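Long-range contacts in toxin protein (Yersinia entomophaga, PDB 6AQK), which probably acts as an ADP-ribosyltransferase toxin, transferring ADP-ribose from NAD+ to a target in the host cell: residues 16-21 and 85-90; 40-45 and 52-57; 92-97 and 172-177; 159-164 and 218-223; 189-194 and 224-229. All coordinates share one frame; numbering follows the deposited sequence.

Contacts 4 and 5 lie side by side in the five-stranded mixed sheet and share strand 220-226: contact 4 pairs it in parallel with 161-167, contact 5 antiparallel with 192-200, and W163 packs on M193 between them. Both are partly buried ladders of backbone hydrogen bonds. Contacts 1 and 2 belong to the helical part and use few or no hydrogen bonds; contact 2 is an apolar surface contact, contact 1 is partly buried and adds a carboxylate. They meet through Y45 and D88. Contact 3 joins two loops by backbone hydrogen bonds and a short His-carboxylate bond; its Y94 reaches E90 of contact 1. Y190 of contact 5 touches contact 2 at H44 and Y45.

Contact 1: residues 16-21 and 85-90; sequences DPALYK and GKIDAE
E90 reaches from the C-terminal part of helix 74-90 to the start of the chain. Its CB directs the side chain across the gap, with CG anti to the carbonyl carbon (chi1 -63°), and beyond CG the chain is extended, so the carboxylate arrives over A18. CD lies 4.0 Å from A18 CB, and OE1 uses its syn lone pair to take the A18 N-H in a bond of 2.9 Å. The same oxygen sits 3.5 Å from P17 CA and is also hydrogen-bonded to Y94 OH, so two partners grip it. OE2 is tied indirectly: water 1 donates to it and to D16 O, bridging the two segments. The contact thus sets the N-terminal loop and the short helix 19-23 that follows it against the flank of helix 74-90. One turn back, I87 fills the apolar half of the interface. Its CG1 packs under the A18-L19 peptide, 3.6 Å from L19 N, and CD1 continues along it to 3.8 Å from A18 O. A18 CB lies against the helix, touching I87 CG1 at 3.7 Å and K86 CB at 3.9 Å, with the E90 carboxylate of the next turn beside it. L19 CD1 meets I87 CG2 more loosely, while P17 packs on Y94 of the next loop, whose OH also makes a weak bond with L19 N.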
# COMPACT_ATOMS: atom_id res chain seq x y z
N ASP A 16 14.57 12.50 13.76
CA ASP A 16 13.41 11.60 13.63
C ASP A 16 13.41 11.05 12.19
O ASP A 16 13.71 11.79 11.26
CB ASP A 16 12.05 12.26 13.87
CG ASP A 16 11.76 12.58 15.31
OD1 ASP A 16 12.44 12.04 16.21
OD2 ASP A 16 10.83 13.37 15.53
N PRO A 17 13.03 9.79 12.02
CA PRO A 17 12.77 9.21 10.70
C PRO A 17 11.96 10.10 9.76
O PRO A 17 10.94 10.67 10.15
CB PRO A 17 11.99 7.98 11.05
CG PRO A 17 12.59 7.51 12.35
CD PRO A 17 12.88 8.79 13.10
N ALA A 18 12.49 10.32 8.57
CA ALA A 18 11.78 11.01 7.54
C ALA A 18 10.47 10.33 7.22
O ALA A 18 9.53 11.01 6.76
CB ALA A 18 12.65 11.11 6.30
N LEU A 19 10.39 9.03 7.47
CA LEU A 19 9.09 8.34 7.31
C LEU A 19 7.90 9.01 8.01
O LEU A 19 6.77 8.98 7.47
CB LEU A 19 9.20 6.87 7.73
CG LEU A 19 8.08 5.92 7.53
CD1 LEU A 19 7.73 5.93 6.06
CD2 LEU A 19 8.50 4.50 7.92
N TYR A 20 8.12 9.63 9.20
CA TYR A 20 7.04 10.33 9.90
C TYR A 20 6.38 11.38 9.01
O TYR A 20 5.15 11.57 9.11
CB TYR A 20 7.52 11.08 11.13
CG TYR A 20 7.76 10.22 12.35
CD1 TYR A 20 6.71 9.73 13.13
CD2 TYR A 20 9.05 10.02 12.81
CE1 TYR A 20 6.99 8.96 14.26
CE2 TYR A 20 9.33 9.26 13.92
CZ TYR A 20 8.34 8.74 14.64
OH TYR A 20 8.77 8.02 15.70
N LYS A 21 7.17 12.12 8.26
CA LYS A 21 6.62 13.12 7.31
C LYS A 21 5.56 12.59 6.33
O LYS A 21 4.60 13.28 6.03
CB LYS A 21 7.71 13.89 6.54
CG LYS A 21 8.61 14.78 7.42
CD LYS A 21 9.79 15.31 6.62
N GLY A 85 13.49 10.53 -1.03
CA GLY A 85 14.92 10.27 -1.05
C GLY A 85 15.50 9.93 0.29
O GLY A 85 16.16 8.87 0.45
N LYS A 86 15.20 10.79 1.29
CA LYS A 86 15.64 10.52 2.65
C LYS A 86 15.10 9.28 3.23
O LYS A 86 15.85 8.59 3.92
CB LYS A 86 15.36 11.69 3.61
CG LYS A 86 16.08 12.96 3.18
CD LYS A 86 16.63 13.74 4.38
CE LYS A 86 15.53 14.24 5.28
NZ LYS A 86 14.61 15.14 4.51
N ILE A 87 13.81 8.97 2.96
CA ILE A 87 13.22 7.76 3.51
C ILE A 87 14.02 6.52 3.02
O ILE A 87 14.30 5.63 3.78
CB ILE A 87 11.70 7.69 3.15
CG1 ILE A 87 10.95 8.73 3.96
CG2 ILE A 87 11.13 6.34 3.40
CD1 ILE A 87 9.52 8.97 3.52
N ASP A 88 14.38 6.53 1.76
CA ASP A 88 15.12 5.39 1.18
C ASP A 88 16.56 5.33 1.69
O ASP A 88 17.08 4.26 1.91
CB ASP A 88 15.03 5.46 -0.36
CG ASP A 88 13.72 4.90 -0.90
OD1 ASP A 88 13.21 3.99 -0.24
OD2 ASP A 88 13.22 5.34 -1.96
N ALA A 89 17.19 6.50 1.89
CA ALA A 89 18.53 6.62 2.48
C ALA A 89 18.60 6.08 3.89
O ALA A 89 19.53 5.31 4.23
CB ALA A 89 18.94 8.03 2.42
N GLU A 90 17.52 6.35 4.64
CA GLU A 90 17.41 5.92 6.02
C GLU A 90 17.01 4.51 6.19
O GLU A 90 17.02 3.99 7.33
CB GLU A 90 16.41 6.82 6.76
CG GLU A 90 16.87 8.28 6.82
CD GLU A 90 15.92 9.21 7.49
OE1 GLU A 90 14.82 8.77 7.87
OE2 GLU A 90 16.28 10.40 7.67
O HOH W 1 15.06 12.38 8.96

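Contact 2: residues 40-45 and 52-57; sequences LNISHY and DNFISK
A Schellman motif ends helix 27-39 here, with N41 at positive phi as its C-prime residue and the I42 N-H returning to L37 O. Within this turn L40, the first residue to leave helical angles, lays its side chain on helix 51-63, joining the helix that has ended to the one that follows. CG of L40 stands anti to the carbonyl carbon (chi1 -67°), and the two methyls divide the helix surface between them. CD1 settles against the backbone at F54, 3.7 Å from F54 CA, and also touches the ring at F54 CD1 (3.9 Å). It reaches one turn on to K57 CB, again at 3.9 Å, so that this single methyl bridges successive turns. CD2 instead lies 3.7 Å from N53 ND2, a plain van der Waals neighbour. With CG anti to its backbone N (chi1 -178°), F54 presents ring atom CD1 to I42 CG1, which approaches obliquely at 4.4 Å. F33 meets the same ring edge-to-face, F77 packs on it as well, and A36 and L37 of helix 27-39 lie alongside. No hydrogen bond crosses between the two segments, so their adhesion rests on dispersion and burial of apolar carbon, at the protein surface.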
# COMPACT_ATOMS: atom_id res chain seq x y z
N LEU A 40 1.56 8.90 -14.56
CA LEU A 40 2.38 9.41 -15.61
C LEU A 40 3.45 8.41 -16.00
O LEU A 40 4.35 8.80 -16.66
CB LEU A 40 3.01 10.75 -15.21
CG LEU A 40 1.97 11.89 -15.06
CD1 LEU A 40 2.60 13.18 -14.49
CD2 LEU A 40 1.31 12.20 -16.41
N ASN A 41 3.35 7.16 -15.53
CA ASN A 41 4.37 6.16 -15.77
C ASN A 41 5.80 6.61 -15.51
O ASN A 41 6.70 6.28 -16.24
CB ASN A 41 4.14 5.62 -17.21
CG ASN A 41 2.73 5.11 -17.41
OD1 ASN A 41 2.02 5.58 -18.27
ND2 ASN A 41 2.29 4.19 -16.55
N ILE A 42 6.04 7.37 -14.45
CA ILE A 42 7.40 7.79 -14.13
C ILE A 42 8.13 6.60 -13.47
O ILE A 42 7.60 6.01 -12.52
CB ILE A 42 7.42 8.96 -13.11
CG1 ILE A 42 6.60 10.20 -13.54
CG2 ILE A 42 8.84 9.30 -12.74
CD1 ILE A 42 7.12 10.92 -14.74
N SER A 43 9.33 6.27 -13.91
CA SER A 43 10.00 5.03 -13.38
C SER A 43 10.56 5.19 -11.99
O SER A 43 10.61 4.24 -11.21
CB SER A 43 11.10 4.50 -14.31
OG SER A 43 12.00 5.51 -14.68
N HIS A 44 10.96 6.41 -11.65
CA HIS A 44 11.58 6.65 -10.38
C HIS A 44 11.35 8.09 -10.00
O HIS A 44 11.51 8.96 -10.82
CB HIS A 44 13.06 6.31 -10.40
CG HIS A 44 13.66 6.22 -9.03
ND1 HIS A 44 14.08 7.32 -8.33
CD2 HIS A 44 13.82 5.16 -8.20
CE1 HIS A 44 14.54 6.95 -7.15
NE2 HIS A 44 14.38 5.64 -7.04
N TYR A 45 11.04 8.32 -8.74
CA TYR A 45 10.73 9.67 -8.22
C TYR A 45 11.88 10.66 -8.38
O TYR A 45 11.64 11.88 -8.38
CB TYR A 45 10.33 9.65 -6.71
CG TYR A 45 11.35 9.10 -5.74
CD1 TYR A 45 12.40 9.86 -5.26
CD2 TYR A 45 11.26 7.79 -5.31
CE1 TYR A 45 13.36 9.33 -4.38
CE2 TYR A 45 12.16 7.25 -4.41
CZ TYR A 45 13.23 8.03 -3.97
OH TYR A 45 14.08 7.45 -3.10
N ASP A 52 6.64 20.33 -14.94
CA ASP A 52 5.43 21.16 -15.01
C ASP A 52 4.22 20.32 -15.19
O ASP A 52 3.16 20.57 -14.61
CB ASP A 52 5.52 22.11 -16.20
CG ASP A 52 6.89 22.70 -16.35
OD1 ASP A 52 7.22 23.59 -15.53
OD2 ASP A 52 7.65 22.22 -17.23
N ASN A 53 4.36 19.32 -16.06
CA ASN A 53 3.27 18.41 -16.25
C ASN A 53 3.03 17.57 -14.97
O ASN A 53 1.89 17.26 -14.66
CB ASN A 53 3.46 17.45 -17.45
CG ASN A 53 2.17 16.78 -17.81
OD1 ASN A 53 1.14 17.46 -17.85
ND2 ASN A 53 2.17 15.43 -17.96
N PHE A 54 4.11 17.15 -14.31
CA PHE A 54 3.97 16.36 -13.09
C PHE A 54 3.18 17.16 -12.05
O PHE A 54 2.17 16.70 -11.44
CB PHE A 54 5.33 15.92 -12.56
CG PHE A 54 5.21 15.07 -11.33
CD1 PHE A 54 5.00 13.71 -11.44
CD2 PHE A 54 5.18 15.66 -10.08
CE1 PHE A 54 4.83 12.95 -10.30
CE2 PHE A 54 4.95 14.89 -8.93
CZ PHE A 54 4.81 13.56 -9.06
N ILE A 55 3.63 18.39 -11.83
CA ILE A 55 3.01 19.23 -10.83
C ILE A 55 1.56 19.42 -11.10
O ILE A 55 0.72 19.32 -10.18
CB ILE A 55 3.80 20.56 -10.66
CG1 ILE A 55 5.13 20.26 -9.96
CG2 ILE A 55 3.01 21.56 -9.83
CD1 ILE A 55 6.23 21.30 -10.18
N SER A 56 1.22 19.66 -12.36
CA SER A 56 -0.16 19.85 -12.76
C SER A 56 -1.10 18.65 -12.43
O SER A 56 -2.19 18.78 -11.80
CB SER A 56 -0.19 20.21 -14.24
OG SER A 56 -1.54 20.33 -14.61
N LYS A 57 -0.63 17.46 -12.76
CA LYS A 57 -1.33 16.24 -12.44
C LYS A 57 -1.41 16.03 -10.93
O LYS A 57 -2.45 15.69 -10.39
CB LYS A 57 -0.55 15.05 -13.06
CG LYS A 57 -1.25 13.69 -12.93
CD LYS A 57 -2.70 13.76 -13.44
CE LYS A 57 -3.01 12.61 -14.36
NZ LYS A 57 -4.29 12.90 -15.06

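Contact 3: residues 92-97 and 172-177; sequences SGYHSA and AGVSEG
E176 OE2 carries the polar centre, accepting two N-H groups of one residue. H95 ND1 donates to its syn lone pair at a very short 2.5 Å, and H95 N to its anti lone pair at 2.8 Å. The imidazole and carboxylate planes are 29° apart, and OE2 lies close to the ring plane. In the conformer described here, one of two for H95, so short a bond would be consistent with a charged imidazole. CG of E176, anti to the backbone N, lies over one face of the Y94 ring, 4.1 Å from its centroid, as a CH-pi contact, and the bend at chi2 (71°) turns the carboxylate to H95. Y94 CB also packs against V174 CG1 at 3.8 Å. Backbone bonds hold these groups in place: S175 N donates to H95 O (2.8 Å), and A97 N to G173 O (2.9 Å), almost straight at 176°. They flank a single bridge between S96 and V174, and water 2 spans S96 OG and G173 O. Further out, Y94 OH bonds E90 and its ring meets W91 edge-to-face. The contact therefore joins the loop leaving helix 74-90 to the loop beyond strand 161-167, while V174 also shares backbone bonds with T186 of strand 184-187.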
# COMPACT_ATOMS: atom_id res chain seq x y z
N SER A 92 17.66 1.31 5.71
CA SER A 92 18.40 0.19 6.35
C SER A 92 18.58 0.42 7.86
O SER A 92 18.71 -0.54 8.57
CB SER A 92 19.71 -0.12 5.61
OG SER A 92 20.67 0.80 6.05
N GLY A 93 18.53 1.68 8.33
CA GLY A 93 18.68 2.03 9.74
C GLY A 93 17.37 1.91 10.53
O GLY A 93 17.39 2.03 11.72
N TYR A 94 16.21 1.67 9.86
CA TYR A 94 14.94 1.49 10.56
C TYR A 94 14.81 0.12 11.16
O TYR A 94 15.40 -0.81 10.66
CB TYR A 94 13.79 1.74 9.55
CG TYR A 94 13.66 3.14 9.02
CD1 TYR A 94 14.26 4.24 9.63
CD2 TYR A 94 12.83 3.39 7.89
CE1 TYR A 94 14.06 5.55 9.13
CE2 TYR A 94 12.61 4.66 7.42
CZ TYR A 94 13.23 5.74 8.02
OH TYR A 94 12.99 6.99 7.47
N HIS A 95 14.01 -0.04 12.21
CA HIS A 95 13.91 -1.28 12.94
C HIS A 95 13.13 -2.27 12.06
O HIS A 95 11.97 -2.00 11.73
CB HIS A 95 13.12 -1.05 14.25
CG HIS A 95 13.80 -0.17 15.27
ND1 HIS A 95 13.63 1.20 15.31
CD2 HIS A 95 14.57 -0.48 16.35
CE1 HIS A 95 14.28 1.70 16.35
NE2 HIS A 95 14.85 0.70 17.00
N SER A 96 13.72 -3.40 11.72
CA SER A 96 13.04 -4.36 10.84
C SER A 96 11.98 -5.02 11.65
O SER A 96 12.17 -5.28 12.84
CB SER A 96 13.99 -5.41 10.32
OG SER A 96 14.85 -4.84 9.37
N ALA A 97 10.84 -5.28 11.04
CA ALA A 97 9.79 -6.00 11.77
C ALA A 97 10.20 -7.46 11.77
O ALA A 97 10.76 -7.90 10.80
CB ALA A 97 8.45 -5.83 11.08
N ALA A 172 11.63 -6.15 3.51
CA ALA A 172 11.89 -4.73 3.76
C ALA A 172 10.90 -4.07 4.73
O ALA A 172 10.90 -2.87 4.86
CB ALA A 172 11.88 -3.99 2.40
N GLY A 173 10.10 -4.84 5.46
CA GLY A 173 9.09 -4.27 6.35
C GLY A 173 9.75 -3.75 7.62
O GLY A 173 10.55 -4.44 8.25
N VAL A 174 9.36 -2.56 8.04
CA VAL A 174 9.89 -2.00 9.23
C VAL A 174 8.83 -1.63 10.25
O VAL A 174 7.69 -1.19 9.91
CB VAL A 174 10.68 -0.77 8.87
CG1 VAL A 174 11.82 -1.11 7.94
CG2 VAL A 174 9.85 0.35 8.28
N SER A 175 9.21 -1.81 11.50
CA SER A 175 8.41 -1.37 12.62
C SER A 175 8.89 -0.04 13.01
O SER A 175 9.66 0.11 13.96
CB SER A 175 8.48 -2.42 13.73
OG SER A 175 7.72 -1.99 14.81
N GLU A 176 8.52 0.97 12.25
CA GLU A 176 9.07 2.29 12.42
C GLU A 176 8.04 3.37 12.07
O GLU A 176 7.31 3.19 11.16
CB GLU A 176 10.30 2.40 11.50
CG GLU A 176 11.24 3.50 11.82
CD GLU A 176 12.03 3.28 13.09
OE1 GLU A 176 11.82 4.07 13.97
OE2 GLU A 176 12.82 2.32 13.25
N GLY A 177 8.02 4.47 12.80
CA GLY A 177 7.11 5.58 12.49
C GLY A 177 5.89 5.69 13.39
O GLY A 177 5.82 5.15 14.47
O HOH W 2 12.99 -5.15 7.20

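Contact 4: residues 159-164 and 218-223; sequences KTIMWH and HRYIIK
M162 and H218 meet face-on: M162 CB stands 3.7 Å above the imidazole centroid, practically on the ring normal. The chain then runs on across the ring with CG anti to its backbone N (chi1 -172°), and SD approaches obliquely, 3.6 Å from H218 NE2. The ring is held by its ND1, which donates in plane to K159 O at 2.7 Å. W163 and I222 lie alongside on the other face of the sheet, pointing the same way; I222 CD1 sits over the centre of the indole six-membered ring at 3.7 Å, and I222 CG2 touches W163 CE3 at 3.6 Å. I222 CD1 also packs on I161 CG2, while I161 CG1 leans on Y220 CB. Between the two faces run the backbones. T160 O, just before the strand, takes both R219 N and Y220 N; the parallel ladder proper follows, M162 N binding Y220 O, I222 N binding M162 O, and H164 N binding I222 O at 2.8 Å. W163 NE1 is satisfied by D106, and H164 by Y207 and E101. Strand 161-167 is flanked by 101-106 and 220-226, strand 192-200 continues the sheet beyond 220-226, and helix 115-124 packs on the side of I161 and Y220.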
# COMPACT_ATOMS: atom_id res chain seq x y z
N LYS A 159 -12.63 -3.61 5.60
CA LYS A 159 -12.31 -3.31 4.21
C LYS A 159 -12.70 -4.41 3.28
O LYS A 159 -12.62 -5.60 3.63
CB LYS A 159 -10.80 -3.06 4.05
CG LYS A 159 -10.33 -1.90 4.87
CD LYS A 159 -10.56 -0.63 4.14
CE LYS A 159 -9.90 0.58 4.83
NZ LYS A 159 -10.59 0.77 6.13
N THR A 160 -13.08 -4.02 2.07
CA THR A 160 -13.54 -4.97 1.07
C THR A 160 -12.44 -5.95 0.65
O THR A 160 -12.71 -7.14 0.35
CB THR A 160 -14.20 -4.24 -0.12
OG1 THR A 160 -15.25 -3.41 0.38
CG2 THR A 160 -14.77 -5.21 -1.16
N ILE A 161 -11.21 -5.46 0.56
CA ILE A 161 -10.07 -6.26 0.10
C ILE A 161 -9.10 -6.37 1.27
O ILE A 161 -8.80 -5.39 1.96
CB ILE A 161 -9.38 -5.57 -1.11
CG1 ILE A 161 -10.41 -5.44 -2.24
CG2 ILE A 161 -8.14 -6.34 -1.56
CD1 ILE A 161 -10.06 -4.49 -3.33
N MET A 162 -8.60 -7.57 1.50
CA MET A 162 -7.56 -7.75 2.48
C MET A 162 -6.36 -8.44 1.82
O MET A 162 -6.52 -9.45 1.13
CB MET A 162 -7.98 -8.58 3.69
CG MET A 162 -6.95 -8.61 4.80
SD MET A 162 -7.26 -9.81 6.16
CE MET A 162 -6.59 -11.23 5.35
N TRP A 163 -5.18 -7.92 2.05
CA TRP A 163 -3.97 -8.61 1.69
C TRP A 163 -3.45 -9.43 2.87
O TRP A 163 -3.48 -9.00 4.00
CB TRP A 163 -2.87 -7.62 1.34
CG TRP A 163 -3.15 -6.53 0.36
CD1 TRP A 163 -3.94 -5.44 0.53
CD2 TRP A 163 -2.52 -6.37 -0.97
NE1 TRP A 163 -3.87 -4.61 -0.58
CE2 TRP A 163 -3.01 -5.14 -1.50
CE3 TRP A 163 -1.64 -7.12 -1.74
CZ2 TRP A 163 -2.60 -4.65 -2.73
CZ3 TRP A 163 -1.22 -6.62 -2.95
CH2 TRP A 163 -1.74 -5.41 -3.46
N HIS A 164 -2.93 -10.61 2.57
CA HIS A 164 -2.29 -11.44 3.56
C HIS A 164 -0.89 -11.66 3.05
O HIS A 164 -0.67 -12.37 2.06
CB HIS A 164 -3.01 -12.78 3.69
CG HIS A 164 -2.40 -13.68 4.70
ND1 HIS A 164 -2.79 -14.98 4.86
CD2 HIS A 164 -1.41 -13.47 5.60
CE1 HIS A 164 -2.09 -15.54 5.83
NE2 HIS A 164 -1.25 -14.63 6.30
N HIS A 218 -14.51 -8.88 4.16
CA HIS A 218 -13.66 -8.95 2.97
C HIS A 218 -14.38 -9.77 1.87
O HIS A 218 -14.73 -10.92 2.06
CB HIS A 218 -12.31 -9.63 3.30
CG HIS A 218 -11.67 -9.11 4.55
ND1 HIS A 218 -11.56 -7.77 4.82
CD2 HIS A 218 -11.10 -9.75 5.61
CE1 HIS A 218 -10.98 -7.60 5.99
NE2 HIS A 218 -10.70 -8.79 6.50
N ARG A 219 -14.51 -9.22 0.70
CA ARG A 219 -14.92 -9.99 -0.49
C ARG A 219 -13.73 -10.55 -1.25
O ARG A 219 -13.89 -11.48 -2.04
CB ARG A 219 -15.86 -9.14 -1.41
CG ARG A 219 -17.05 -8.49 -0.67
CD ARG A 219 -18.21 -9.48 -0.44
NE ARG A 219 -17.97 -10.62 0.45
CZ ARG A 219 -18.03 -10.58 1.80
NH1 ARG A 219 -17.77 -11.67 2.50
NH2 ARG A 219 -18.31 -9.46 2.47
N TYR A 220 -12.55 -9.96 -1.11
CA TYR A 220 -11.37 -10.36 -1.87
C TYR A 220 -10.13 -10.43 -0.95
O TYR A 220 -9.92 -9.55 -0.11
CB TYR A 220 -11.04 -9.38 -3.01
CG TYR A 220 -12.17 -9.36 -3.96
CD1 TYR A 220 -12.29 -10.38 -4.88
CD2 TYR A 220 -13.18 -8.43 -3.85
CE1 TYR A 220 -13.38 -10.44 -5.73
CE2 TYR A 220 -14.32 -8.47 -4.68
CZ TYR A 220 -14.40 -9.51 -5.61
OH TYR A 220 -15.47 -9.66 -6.48
N ILE A 221 -9.39 -11.52 -1.10
CA ILE A 221 -8.11 -11.73 -0.44
C ILE A 221 -6.99 -11.81 -1.46
O ILE A 221 -7.04 -12.60 -2.43
CB ILE A 221 -8.09 -13.01 0.42
CG1 ILE A 221 -9.35 -13.08 1.34
CG2 ILE A 221 -6.77 -13.07 1.21
CD1 ILE A 221 -9.50 -12.00 2.42
N ILE A 222 -6.00 -10.98 -1.25
CA ILE A 222 -4.77 -11.06 -2.04
C ILE A 222 -3.71 -11.68 -1.16
O ILE A 222 -3.31 -11.11 -0.20
CB ILE A 222 -4.32 -9.70 -2.56
CG1 ILE A 222 -5.46 -8.97 -3.29
CG2 ILE A 222 -3.10 -9.90 -3.41
CD1 ILE A 222 -5.11 -7.52 -3.58
N LYS A 223 -3.20 -12.86 -1.52
CA LYS A 223 -2.04 -13.45 -0.89
C LYS A 223 -0.79 -13.10 -1.69
O LYS A 223 -0.74 -13.29 -2.90
CB LYS A 223 -2.17 -14.98 -0.87
CG LYS A 223 -3.40 -15.40 -0.06
CD LYS A 223 -3.45 -16.88 0.29
CE LYS A 223 -2.41 -17.29 1.32
NZ LYS A 223 -2.41 -18.80 1.36

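Contact 5: residues 189-194 and 224-229; sequences LYNRMK and ARMLPR
The end of strand 220-226 pairs antiparallel with the start of strand 192-200 in the mixed sheet. K194 and R225 form a hydrogen-bonded pair, K194 N giving to R225 O (3.0 Å) and R225 N to K194 O (2.9 Å). Past the non-hydrogen-bonded pair M193-M226, L227 N donates to R192 O at 3.0 Å from above the carbonyl plane. The charged tips find their partners elsewhere: R192 NH2 makes a salt bridge to E138, K194 NZ to D136, and R225 to both D166 and E168. R192 NH1 adds a weak bond to P228 O (3.3 Å) at the guanidinium edge, while L227 packs over one of its faces. Waters 3 and 4 each donate to N191 OD1 and L227 O, weakly for water 4 at the latter, and water 4 also accepts from R192 N. On the opposite face from K194 and R225, M193 CE lies 3.8 Å from M226 SD, and that sulfur meets N191 ND2 at 3.3 Å.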
# COMPACT_ATOMS: atom_id res chain seq x y z
N LEU A 189 8.51 2.39 -0.80
CA LEU A 189 8.17 2.61 -2.22
C LEU A 189 8.98 1.65 -3.12
O LEU A 189 10.20 1.46 -2.91
CB LEU A 189 8.46 4.05 -2.60
CG LEU A 189 7.96 4.48 -4.01
CD1 LEU A 189 6.46 4.23 -4.19
CD2 LEU A 189 8.29 5.95 -4.23
N TYR A 190 8.34 1.01 -4.09
CA TYR A 190 8.96 -0.01 -4.98
C TYR A 190 9.30 -1.32 -4.31
O TYR A 190 9.93 -2.18 -4.93
CB TYR A 190 10.15 0.50 -5.82
CG TYR A 190 9.98 1.92 -6.34
CD1 TYR A 190 8.87 2.28 -7.09
CD2 TYR A 190 10.98 2.87 -6.16
CE1 TYR A 190 8.70 3.58 -7.58
CE2 TYR A 190 10.81 4.19 -6.65
CZ TYR A 190 9.70 4.53 -7.38
OH TYR A 190 9.54 5.80 -7.88
N ASN A 191 8.80 -1.55 -3.10
CA ASN A 191 8.94 -2.84 -2.45
C ASN A 191 8.52 -3.94 -3.41
O ASN A 191 7.47 -3.84 -4.06
CB ASN A 191 8.07 -2.85 -1.20
CG ASN A 191 8.13 -4.16 -0.46
OD1 ASN A 191 9.20 -4.55 -0.05
ND2 ASN A 191 6.97 -4.83 -0.30
N ARG A 192 9.32 -5.00 -3.47
CA ARG A 192 9.03 -6.14 -4.31
C ARG A 192 8.15 -7.13 -3.61
O ARG A 192 8.45 -7.56 -2.50
CB ARG A 192 10.36 -6.83 -4.75
CG ARG A 192 11.13 -5.96 -5.76
CD ARG A 192 12.44 -6.54 -6.29
NE ARG A 192 12.97 -7.58 -5.43
CZ ARG A 192 13.05 -8.89 -5.71
NH1 ARG A 192 13.57 -9.71 -4.81
NH2 ARG A 192 12.66 -9.41 -6.89
N MET A 193 7.11 -7.53 -4.30
CA MET A 193 6.21 -8.57 -3.82
C MET A 193 5.84 -9.54 -4.95
O MET A 193 5.87 -9.19 -6.13
CB MET A 193 4.97 -7.98 -3.18
CG MET A 193 4.02 -7.24 -4.09
SD MET A 193 2.48 -6.68 -3.26
CE MET A 193 3.18 -5.60 -2.03
N LYS A 194 5.48 -10.74 -4.56
CA LYS A 194 5.05 -11.78 -5.49
C LYS A 194 3.62 -12.14 -5.14
O LYS A 194 3.41 -12.57 -4.03
CB LYS A 194 5.97 -12.98 -5.34
CG LYS A 194 5.64 -14.14 -6.25
CD LYS A 194 6.56 -15.26 -5.78
CE LYS A 194 6.23 -16.63 -6.36
NZ LYS A 194 6.84 -16.71 -7.72
N ALA A 224 0.22 -12.63 -0.98
CA ALA A 224 1.47 -12.21 -1.56
C ALA A 224 2.63 -12.42 -0.62
O ALA A 224 2.46 -12.47 0.60
CB ALA A 224 1.38 -10.74 -1.93
N ARG A 225 3.83 -12.52 -1.19
CA ARG A 225 5.05 -12.67 -0.45
C ARG A 225 5.82 -11.43 -0.55
O ARG A 225 5.93 -10.88 -1.64
CB ARG A 225 5.89 -13.79 -1.04
CG ARG A 225 5.11 -15.07 -1.28
CD ARG A 225 5.95 -16.20 -1.94
NE ARG A 225 7.14 -16.59 -1.17
CZ ARG A 225 7.14 -17.28 -0.03
NH1 ARG A 225 6.01 -17.66 0.55
NH2 ARG A 225 8.30 -17.58 0.56
N MET A 226 6.32 -10.95 0.59
CA MET A 226 7.20 -9.75 0.56
C MET A 226 8.64 -10.28 0.36
O MET A 226 9.07 -11.12 1.10
CB MET A 226 7.05 -8.97 1.85
CG MET A 226 5.63 -8.49 2.09
SD MET A 226 5.13 -7.36 0.78
CE MET A 226 4.23 -6.09 1.68
N LEU A 227 9.31 -9.82 -0.66
CA LEU A 227 10.60 -10.39 -1.12
C LEU A 227 11.75 -9.60 -0.55
O LEU A 227 11.56 -8.42 -0.19
CB LEU A 227 10.69 -10.34 -2.65
CG LEU A 227 9.52 -10.99 -3.43
CD1 LEU A 227 9.64 -10.86 -4.95
CD2 LEU A 227 9.38 -12.43 -3.00
N PRO A 228 12.95 -10.22 -0.52
CA PRO A 228 14.11 -9.58 0.07
C PRO A 228 14.48 -8.35 -0.67
O PRO A 228 14.21 -8.24 -1.89
CB PRO A 228 15.21 -10.65 0.05
CG PRO A 228 14.50 -11.95 -0.11
CD PRO A 228 13.20 -11.66 -0.82
N ARG A 229 15.09 -7.45 0.10
CA ARG A 229 15.19 -6.00 -0.19
C ARG A 229 16.06 -5.66 -1.42
O ARG A 229 16.89 -6.46 -1.85
CB ARG A 229 15.68 -5.26 1.09
O HOH W 3 9.82 -6.81 1.28
O HOH W 4 11.50 -5.36 -1.51